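Local coordinates for protein plantazolicin methyltransferase BamL (PDB 5DLY) that probably transfers methyl groups in the maturation of the antibiotic plantazolicin, and binds S-adenosyl-L-homocysteine together with a monoazolic analogue of desmethylplantazolicin, at residues N112-K123 with N138-L149; T191-L199 with V209-F217. All coordinates share one frame; numbering follows the deposited sequence.

Contact 1: residues N112-K123 with N138-L149. With SAH (S-adenosyl-L-homocysteine), chain C.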
# COMPACT_ATOMS: atom_id res chain seq x y z
N ASN A 112 -11.89 -9.72 -5.78
CA ASN A 112 -10.46 -9.73 -6.08
C ASN A 112 -10.13 -8.43 -6.81
O ASN A 112 -10.85 -8.02 -7.74
CB ASN A 112 -10.20 -10.96 -6.95
CG ASN A 112 -8.75 -11.13 -7.37
OD1 ASN A 112 -7.85 -10.35 -7.03
ND2 ASN A 112 -8.52 -12.18 -8.15
N ALA A 113 -9.05 -7.76 -6.39
CA ALA A 113 -8.61 -6.52 -7.05
C ALA A 113 -8.37 -6.71 -8.54
O ALA A 113 -8.44 -5.75 -9.30
CB ALA A 113 -7.37 -5.96 -6.38
N GLU A 114 -8.10 -7.95 -8.95
CA GLU A 114 -7.99 -8.29 -10.38
C GLU A 114 -9.19 -7.81 -11.18
O GLU A 114 -9.08 -7.54 -12.38
CB GLU A 114 -7.80 -9.79 -10.59
CG GLU A 114 -6.44 -10.33 -10.18
CD GLU A 114 -6.24 -11.79 -10.57
OE1 GLU A 114 -6.27 -12.11 -11.78
OE2 GLU A 114 -6.01 -12.61 -9.67
N ASN A 115 -10.35 -7.74 -10.53
CA ASN A 115 -11.61 -7.43 -11.19
C ASN A 115 -11.99 -5.95 -11.16
O ASN A 115 -13.11 -5.59 -11.51
CB ASN A 115 -12.72 -8.27 -10.57
CG ASN A 115 -12.44 -9.75 -10.66
OD1 ASN A 115 -12.01 -10.25 -11.71
ND2 ASN A 115 -12.64 -10.47 -9.55
N ILE A 116 -11.05 -5.09 -10.76
CA ILE A 116 -11.35 -3.68 -10.52
C ILE A 116 -12.03 -2.91 -11.67
O ILE A 116 -12.87 -2.05 -11.42
CB ILE A 116 -10.11 -2.92 -9.95
CG1 ILE A 116 -10.48 -1.52 -9.43
CG2 ILE A 116 -8.99 -2.85 -10.98
CD1 ILE A 116 -11.54 -1.52 -8.34
N MET A 117 -11.68 -3.23 -12.91
CA MET A 117 -12.21 -2.47 -14.06
C MET A 117 -13.70 -2.73 -14.33
O MET A 117 -14.32 -2.02 -15.12
CB MET A 117 -11.35 -2.66 -15.31
CG MET A 117 -10.02 -1.89 -15.23
SD MET A 117 -9.01 -1.92 -16.72
CE MET A 117 -9.76 -0.63 -17.71
N GLN A 118 -14.27 -3.73 -13.65
CA GLN A 118 -15.73 -3.94 -13.63
C GLN A 118 -16.46 -2.94 -12.73
O GLN A 118 -17.69 -2.84 -12.79
CB GLN A 118 -16.08 -5.34 -13.11
CG GLN A 118 -15.72 -6.49 -14.02
CD GLN A 118 -15.56 -7.79 -13.26
OE1 GLN A 118 -16.25 -8.05 -12.24
NE2 GLN A 118 -14.65 -8.62 -13.73
N TYR A 119 -15.71 -2.22 -11.89
CA TYR A 119 -16.30 -1.41 -10.82
C TYR A 119 -15.90 0.05 -10.88
O TYR A 119 -16.56 0.90 -10.29
CB TYR A 119 -15.97 -2.01 -9.44
CG TYR A 119 -16.49 -3.41 -9.33
CD1 TYR A 119 -17.86 -3.64 -9.19
CD2 TYR A 119 -15.63 -4.50 -9.41
CE1 TYR A 119 -18.36 -4.92 -9.12
CE2 TYR A 119 -16.12 -5.80 -9.35
CZ TYR A 119 -17.48 -6.00 -9.20
OH TYR A 119 -17.99 -7.27 -9.15
N VAL A 120 -14.82 0.33 -11.61
CA VAL A 120 -14.27 1.67 -11.75
C VAL A 120 -13.93 1.91 -13.21
O VAL A 120 -13.16 1.15 -13.82
CB VAL A 120 -13.01 1.87 -10.87
CG1 VAL A 120 -12.40 3.26 -11.09
CG2 VAL A 120 -13.33 1.65 -9.40
N SER A 121 -14.55 2.93 -13.78
CA SER A 121 -14.31 3.30 -15.17
C SER A 121 -13.60 4.65 -15.29
O SER A 121 -12.75 4.84 -16.17
CB SER A 121 -15.61 3.30 -15.98
OG SER A 121 -16.64 3.95 -15.27
N LYS A 122 -13.95 5.59 -14.42
CA LYS A 122 -13.28 6.89 -14.40
C LYS A 122 -11.84 6.68 -13.97
O LYS A 122 -11.56 5.94 -13.03
CB LYS A 122 -13.97 7.84 -13.42
CG LYS A 122 -15.40 8.20 -13.80
CD LYS A 122 -16.17 8.70 -12.59
CE LYS A 122 -17.62 9.01 -12.96
NZ LYS A 122 -17.74 10.17 -13.88
N LYS A 123 -10.91 7.33 -14.68
CA LYS A 123 -9.50 7.22 -14.33
C LYS A 123 -9.23 7.83 -12.96
O LYS A 123 -9.92 8.77 -12.53
CB LYS A 123 -8.61 7.86 -15.40
CG LYS A 123 -8.87 7.36 -16.82
CD LYS A 123 -8.60 5.88 -16.99
CE LYS A 123 -8.81 5.43 -18.43
NZ LYS A 123 -10.24 5.49 -18.83
N ASN A 138 -1.79 -12.91 -8.25
CA ASN A 138 -1.31 -12.44 -9.54
C ASN A 138 -0.92 -10.95 -9.50
O ASN A 138 -1.58 -10.12 -10.12
CB ASN A 138 -2.38 -12.71 -10.59
CG ASN A 138 -2.69 -14.19 -10.74
OD1 ASN A 138 -1.81 -14.97 -11.11
ND2 ASN A 138 -3.93 -14.58 -10.45
N PRO A 139 0.17 -10.62 -8.78
CA PRO A 139 0.54 -9.22 -8.60
C PRO A 139 0.86 -8.46 -9.89
O PRO A 139 0.52 -7.28 -10.00
CB PRO A 139 1.75 -9.27 -7.67
CG PRO A 139 2.30 -10.64 -7.82
CD PRO A 139 1.11 -11.52 -8.07
N ILE A 140 1.51 -9.11 -10.86
CA ILE A 140 1.84 -8.43 -12.12
C ILE A 140 0.57 -8.10 -12.91
O ILE A 140 0.42 -6.99 -13.43
CB ILE A 140 2.84 -9.25 -12.97
CG1 ILE A 140 4.10 -9.57 -12.16
CG2 ILE A 140 3.20 -8.50 -14.25
CD1 ILE A 140 5.08 -10.50 -12.86
N ALA A 141 -0.37 -9.05 -12.98
CA ALA A 141 -1.66 -8.83 -13.63
C ALA A 141 -2.41 -7.68 -12.98
O ALA A 141 -2.98 -6.83 -13.68
CB ALA A 141 -2.51 -10.10 -13.60
N ILE A 142 -2.40 -7.62 -11.66
CA ILE A 142 -3.11 -6.55 -10.97
C ILE A 142 -2.50 -5.20 -11.30
O ILE A 142 -3.22 -4.25 -11.63
CB ILE A 142 -3.18 -6.78 -9.45
CG1 ILE A 142 -4.20 -7.89 -9.17
CG2 ILE A 142 -3.57 -5.50 -8.71
CD1 ILE A 142 -4.11 -8.50 -7.79
N VAL A 143 -1.17 -5.11 -11.25
CA VAL A 143 -0.51 -3.85 -11.57
C VAL A 143 -0.75 -3.40 -13.03
O VAL A 143 -1.02 -2.22 -13.27
CB VAL A 143 1.00 -3.87 -11.25
CG1 VAL A 143 1.66 -2.59 -11.72
CG2 VAL A 143 1.21 -4.05 -9.75
N ASN A 144 -0.65 -4.33 -13.99
CA ASN A 144 -0.95 -4.00 -15.40
C ASN A 144 -2.36 -3.43 -15.53
O ASN A 144 -2.59 -2.43 -16.21
CB ASN A 144 -0.82 -5.23 -16.30
CG ASN A 144 0.61 -5.70 -16.50
OD1 ASN A 144 0.85 -6.89 -16.77
ND2 ASN A 144 1.57 -4.80 -16.38
N THR A 145 -3.32 -4.07 -14.87
CA THR A 145 -4.70 -3.60 -14.86
C THR A 145 -4.83 -2.20 -14.24
O THR A 145 -5.50 -1.33 -14.81
CB THR A 145 -5.59 -4.61 -14.13
OG1 THR A 145 -5.65 -5.81 -14.91
CG2 THR A 145 -7.00 -4.06 -13.94
N LEU A 146 -4.19 -1.98 -13.10
CA LEU A 146 -4.25 -0.68 -12.44
C LEU A 146 -3.65 0.45 -13.27
O LEU A 146 -4.15 1.57 -13.26
CB LEU A 146 -3.62 -0.76 -11.05
CG LEU A 146 -4.37 -1.65 -10.05
CD1 LEU A 146 -3.57 -1.83 -8.78
CD2 LEU A 146 -5.77 -1.13 -9.72
N ILE A 147 -2.61 0.14 -14.03
CA ILE A 147 -2.03 1.14 -14.93
C ILE A 147 -3.06 1.65 -15.95
O ILE A 147 -3.06 2.84 -16.28
CB ILE A 147 -0.73 0.62 -15.56
CG1 ILE A 147 0.35 0.55 -14.47
CG2 ILE A 147 -0.23 1.56 -16.66
CD1 ILE A 147 1.64 -0.13 -14.87
N HIS A 148 -3.96 0.78 -16.41
CA HIS A 148 -5.04 1.21 -17.32
C HIS A 148 -5.98 2.24 -16.72
O HIS A 148 -6.63 3.00 -17.46
CB HIS A 148 -5.92 0.03 -17.77
CG HIS A 148 -5.16 -1.11 -18.36
ND1 HIS A 148 -4.16 -0.94 -19.30
CD2 HIS A 148 -5.27 -2.44 -18.17
CE1 HIS A 148 -3.68 -2.12 -19.65
NE2 HIS A 148 -4.33 -3.05 -18.97
N LEU A 149 -6.08 2.24 -15.39
CA LEU A 149 -6.98 3.14 -14.67
C LEU A 149 -6.33 4.46 -14.25
O LEU A 149 -6.99 5.32 -13.69
CB LEU A 149 -7.58 2.43 -13.44
CG LEU A 149 -8.69 1.43 -13.70
CD1 LEU A 149 -9.06 0.71 -12.41
CD2 LEU A 149 -9.92 2.12 -14.28
N SAH C . -4.42 -1.73 2.93
CA SAH C . -4.60 -2.30 4.31
CB SAH C . -4.14 -3.75 4.33
CG SAH C . -5.10 -4.61 5.16
SD SAH C . -4.48 -6.25 5.43
C SAH C . -3.80 -1.51 5.30
O SAH C . -3.26 -0.45 4.98
OXT SAH C . -3.64 -1.90 6.45
C5' SAH C . -4.48 -6.94 3.80
C4' SAH C . -5.82 -6.83 3.09
O4' SAH C . -5.66 -7.21 1.72
C3' SAH C . -6.87 -7.78 3.67
O3' SAH C . -8.03 -7.04 4.09
C2' SAH C . -7.17 -8.76 2.54
O2' SAH C . -8.52 -9.23 2.49
C1' SAH C . -6.84 -7.91 1.33
N9 SAH C . -6.58 -8.66 0.08
C8 SAH C . -5.77 -9.73 -0.07
N7 SAH C . -5.77 -10.16 -1.35
C5 SAH C . -6.59 -9.35 -2.04
C6 SAH C . -7.03 -9.26 -3.44
N6 SAH C . -6.56 -10.15 -4.34
N1 SAH C . -7.90 -8.26 -3.77
C2 SAH C . -8.35 -7.39 -2.84
N3 SAH C . -7.98 -7.41 -1.54
C4 SAH C . -7.13 -8.37 -1.10
O HOH W 1 -4.40 -11.86 -7.60
O HOH W 2 -6.31 -7.82 -13.27

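Contact 2: residues T191-L199 with V209-F217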
# COMPACT_ATOMS: atom_id res chain seq x y z
N THR A 191 11.78 -9.03 -2.47
CA THR A 191 12.95 -8.27 -2.08
C THR A 191 12.96 -6.97 -2.87
O THR A 191 12.26 -6.82 -3.87
CB THR A 191 14.26 -9.02 -2.38
OG1 THR A 191 14.33 -9.28 -3.79
CG2 THR A 191 14.33 -10.33 -1.61
N MET A 192 13.78 -6.02 -2.42
CA MET A 192 13.98 -4.78 -3.15
C MET A 192 14.34 -5.03 -4.62
O MET A 192 13.76 -4.41 -5.52
CB MET A 192 15.08 -3.96 -2.47
CG MET A 192 15.44 -2.69 -3.21
SD MET A 192 13.96 -1.74 -3.59
CE MET A 192 13.54 -1.14 -1.96
N GLU A 193 15.30 -5.93 -4.84
CA GLU A 193 15.73 -6.31 -6.18
C GLU A 193 14.57 -6.80 -7.05
O GLU A 193 14.41 -6.35 -8.20
CB GLU A 193 16.81 -7.39 -6.06
CG GLU A 193 17.31 -7.95 -7.38
CD GLU A 193 18.27 -9.11 -7.16
OE1 GLU A 193 17.81 -10.25 -6.94
OE2 GLU A 193 19.49 -8.86 -7.21
N GLU A 194 13.76 -7.70 -6.52
CA GLU A 194 12.62 -8.27 -7.26
C GLU A 194 11.56 -7.22 -7.55
O GLU A 194 10.97 -7.22 -8.63
CB GLU A 194 12.00 -9.43 -6.50
CG GLU A 194 12.88 -10.67 -6.43
CD GLU A 194 12.41 -11.66 -5.38
OE1 GLU A 194 11.56 -11.29 -4.53
OE2 GLU A 194 12.90 -12.81 -5.39
N PHE A 195 11.31 -6.36 -6.57
CA PHE A 195 10.31 -5.30 -6.69
C PHE A 195 10.72 -4.30 -7.77
O PHE A 195 9.88 -3.88 -8.58
CB PHE A 195 10.16 -4.63 -5.32
CG PHE A 195 9.00 -3.67 -5.20
CD1 PHE A 195 7.74 -3.99 -5.70
CD2 PHE A 195 9.16 -2.47 -4.53
CE1 PHE A 195 6.67 -3.10 -5.55
CE2 PHE A 195 8.10 -1.58 -4.37
CZ PHE A 195 6.86 -1.90 -4.89
N LYS A 196 12.00 -3.93 -7.78
CA LYS A 196 12.55 -3.03 -8.81
C LYS A 196 12.37 -3.60 -10.21
O LYS A 196 11.95 -2.89 -11.13
CB LYS A 196 14.04 -2.75 -8.56
CG LYS A 196 14.34 -1.65 -7.56
CD LYS A 196 15.80 -1.22 -7.67
CE LYS A 196 16.09 0.07 -6.92
NZ LYS A 196 16.99 -0.12 -5.74
N GLN A 197 12.67 -4.89 -10.36
CA GLN A 197 12.50 -5.58 -11.64
C GLN A 197 11.04 -5.58 -12.08
O GLN A 197 10.73 -5.32 -13.25
CB GLN A 197 13.04 -7.01 -11.57
CG GLN A 197 13.19 -7.69 -12.93
CD GLN A 197 13.97 -6.85 -13.94
OE1 GLN A 197 15.07 -6.37 -13.66
NE2 GLN A 197 13.40 -6.69 -15.12
N LEU A 198 10.13 -5.85 -11.14
CA LEU A 198 8.70 -5.85 -11.44
C LEU A 198 8.22 -4.48 -11.93
O LEU A 198 7.51 -4.40 -12.94
CB LEU A 198 7.88 -6.30 -10.21
CG LEU A 198 6.41 -6.69 -10.42
CD1 LEU A 198 5.98 -7.69 -9.35
CD2 LEU A 198 5.48 -5.48 -10.42
N LEU A 199 8.60 -3.40 -11.24
CA LEU A 199 8.15 -2.05 -11.61
C LEU A 199 8.79 -1.57 -12.91
O LEU A 199 8.17 -0.82 -13.66
CB LEU A 199 8.37 -1.04 -10.47
CG LEU A 199 7.48 -1.16 -9.22
CD1 LEU A 199 7.36 0.18 -8.51
CD2 LEU A 199 6.09 -1.72 -9.49
N VAL A 209 4.96 6.90 -18.42
CA VAL A 209 4.83 6.21 -17.13
C VAL A 209 6.20 5.76 -16.63
O VAL A 209 6.89 4.97 -17.28
CB VAL A 209 3.88 5.01 -17.23
CG1 VAL A 209 3.77 4.30 -15.89
CG2 VAL A 209 2.50 5.45 -17.71
N SER A 210 6.58 6.25 -15.45
CA SER A 210 7.89 5.95 -14.87
C SER A 210 7.73 5.27 -13.52
O SER A 210 6.61 5.12 -13.04
CB SER A 210 8.68 7.25 -14.71
OG SER A 210 8.01 8.13 -13.82
N PHE A 211 8.84 4.84 -12.93
CA PHE A 211 8.79 4.24 -11.60
C PHE A 211 9.92 4.72 -10.70
O PHE A 211 10.94 5.23 -11.16
CB PHE A 211 8.79 2.70 -11.67
CG PHE A 211 10.16 2.08 -11.83
CD1 PHE A 211 10.72 1.90 -13.09
CD2 PHE A 211 10.88 1.66 -10.71
CE1 PHE A 211 11.98 1.33 -13.23
CE2 PHE A 211 12.13 1.09 -10.84
CZ PHE A 211 12.68 0.92 -12.11
N HIS A 212 9.72 4.56 -9.39
CA HIS A 212 10.79 4.73 -8.43
C HIS A 212 10.61 3.70 -7.32
O HIS A 212 9.48 3.44 -6.90
CB HIS A 212 10.81 6.13 -7.83
CG HIS A 212 11.90 6.35 -6.82
ND1 HIS A 212 13.15 6.81 -7.17
CD2 HIS A 212 11.93 6.14 -5.49
CE1 HIS A 212 13.90 6.89 -6.08
NE2 HIS A 212 13.19 6.49 -5.05
N VAL A 213 11.71 3.14 -6.86
CA VAL A 213 11.69 2.21 -5.72
C VAL A 213 12.79 2.61 -4.74
O VAL A 213 13.86 3.07 -5.14
CB VAL A 213 11.85 0.73 -6.15
CG1 VAL A 213 11.70 -0.21 -4.97
CG2 VAL A 213 10.82 0.34 -7.21
N GLY A 214 12.51 2.43 -3.45
CA GLY A 214 13.49 2.73 -2.41
C GLY A 214 13.03 2.19 -1.08
O GLY A 214 11.85 1.91 -0.89
N ASN A 215 13.96 2.02 -0.16
CA ASN A 215 13.59 1.54 1.17
C ASN A 215 13.72 2.59 2.27
O ASN A 215 13.55 2.29 3.45
CB ASN A 215 14.33 0.25 1.53
CG ASN A 215 15.83 0.43 1.61
OD1 ASN A 215 16.34 1.55 1.61
ND2 ASN A 215 16.54 -0.69 1.67
N SER A 216 14.01 3.83 1.87
CA SER A 216 14.01 4.97 2.79
C SER A 216 12.61 5.24 3.33
O SER A 216 11.62 5.04 2.63
CB SER A 216 14.55 6.22 2.09
OG SER A 216 15.91 6.03 1.74
N PHE A 217 12.55 5.71 4.57
CA PHE A 217 11.30 5.84 5.32
C PHE A 217 10.23 6.69 4.65
O PHE A 217 9.04 6.34 4.69
CB PHE A 217 11.61 6.37 6.72
CG PHE A 217 10.48 6.26 7.70
CD1 PHE A 217 10.21 5.06 8.34
CD2 PHE A 217 9.70 7.37 7.99
CE1 PHE A 217 9.17 4.97 9.26
CE2 PHE A 217 8.66 7.29 8.91
CZ PHE A 217 8.39 6.08 9.54

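Contact 1: residues N112-K123 with N138-L149
E114 reaches N138 through a chain that sets off beside its own backbone N and then runs extended (chi2 -173°), while N138 CG also lies beside its backbone N, presenting the amide to the carboxylate. N138 ND2 donates to E114 OE2 over 3.0 Å in a nearly straight bond, although amide and carboxylate planes stand 81° apart. N112 ND2 binds the same OE2 from the opposite face of the carboxylate, and a water linking OE2 to N138 N adds a third donor, so this oxygen is firmly gripped. The stem of E114 packs at about a right angle over I142, with CG 3.5 Å from I142 CG1.

N112 in turn closes an Asx turn, its OD1 accepting from E114 N. The same OD1 receives N6 of S-adenosyl-L-homocysteine at 3.0 Å, and A113 N donates to adenine N1 at 2.9 Å. E114 thus stands as a second shell, holding the amide that reads the adenine edge and tying it to the start of helix 139-148.

Farther along, the contact becomes largely apolar. I116 CG2 sits 3.8 Å from both T145 CG2 and L149 CD1, and M117 runs alongside L149 with the two chains pointing opposite ways, its SD 3.8 Å from H148 CB. A second water bridges E114 O and T145 OG1.

In the Rossmann-like fold, A113, I116 and L146 rest on strand 62-66, L149 makes backbone hydrogen bonds to Q124 at the start of strand 124-130, and helix 139-148 also packs against helices 2-8 and 192-203.

Contact 2: residues T191-L199 with V209-F217
V213 carries much of the packing against helix 192-203, and each of its branches meets a different part of that helix. Its CB lies 3.7 Å from K196 CG, where the lysine's aliphatic stem crosses the valine. From CB, CG1 extends anti to the backbone N (chi1 -175°) and enters between M192 and F195: F195 CD2 approaches it obliquely at 3.4 Å, and M192 SD comes still closer, a separation too short for its exact value to be trusted. The other methyl, V213 CG2, turns toward the next helical turn and touches L199 CD1 at 3.7 Å.

M192 lies antiparallel alongside V213, and the bends at its chi2 and chi3 carry CE over the strand's end, 3.5 Å from G214 C and 3.8 Å from N215 CB. At the other end of the contact, F211 turns one ring face toward the backbone of L199, whose C lies 3.9 Å above the ring plane, displaced from the ring centre; L199 CB meets F211 CD2 at 3.7 Å. T191 and E194 form a capping box at the helix start, and E194 is also salt-bridged to R163.

No hydrogen bond joins the two elements. Helix segment 192-199 runs nearly antiparallel (174°) to strand 209-214 and covers it as the last helix of the crossover connection from strand 154-160, with antiparallel strand 258-265 inserted between, the 3-2-1-4-5-7-6 order of class I methyltransferases.

The two contacts follow one another along the chain, their centres about 20 Å apart, and they meet where helix 139-148 packs on helix 192-203: I140 CG1 of contact 1 lies 3.9 Å from L198 CD1 of contact 2. Contact 1 belongs directly to the cofactor pocket and holds the adenine end of S-adenosyl-L-homocysteine, which also bonds to D90, G67 and H130. Contact 2 lies away from the cofactor: between nearest atoms, the side chain of F195 is about 14 Å from it but about 10 Å from the bound thiazole substrate analogue, and that of I142, in contact 1, is about 12 Å from the analogue.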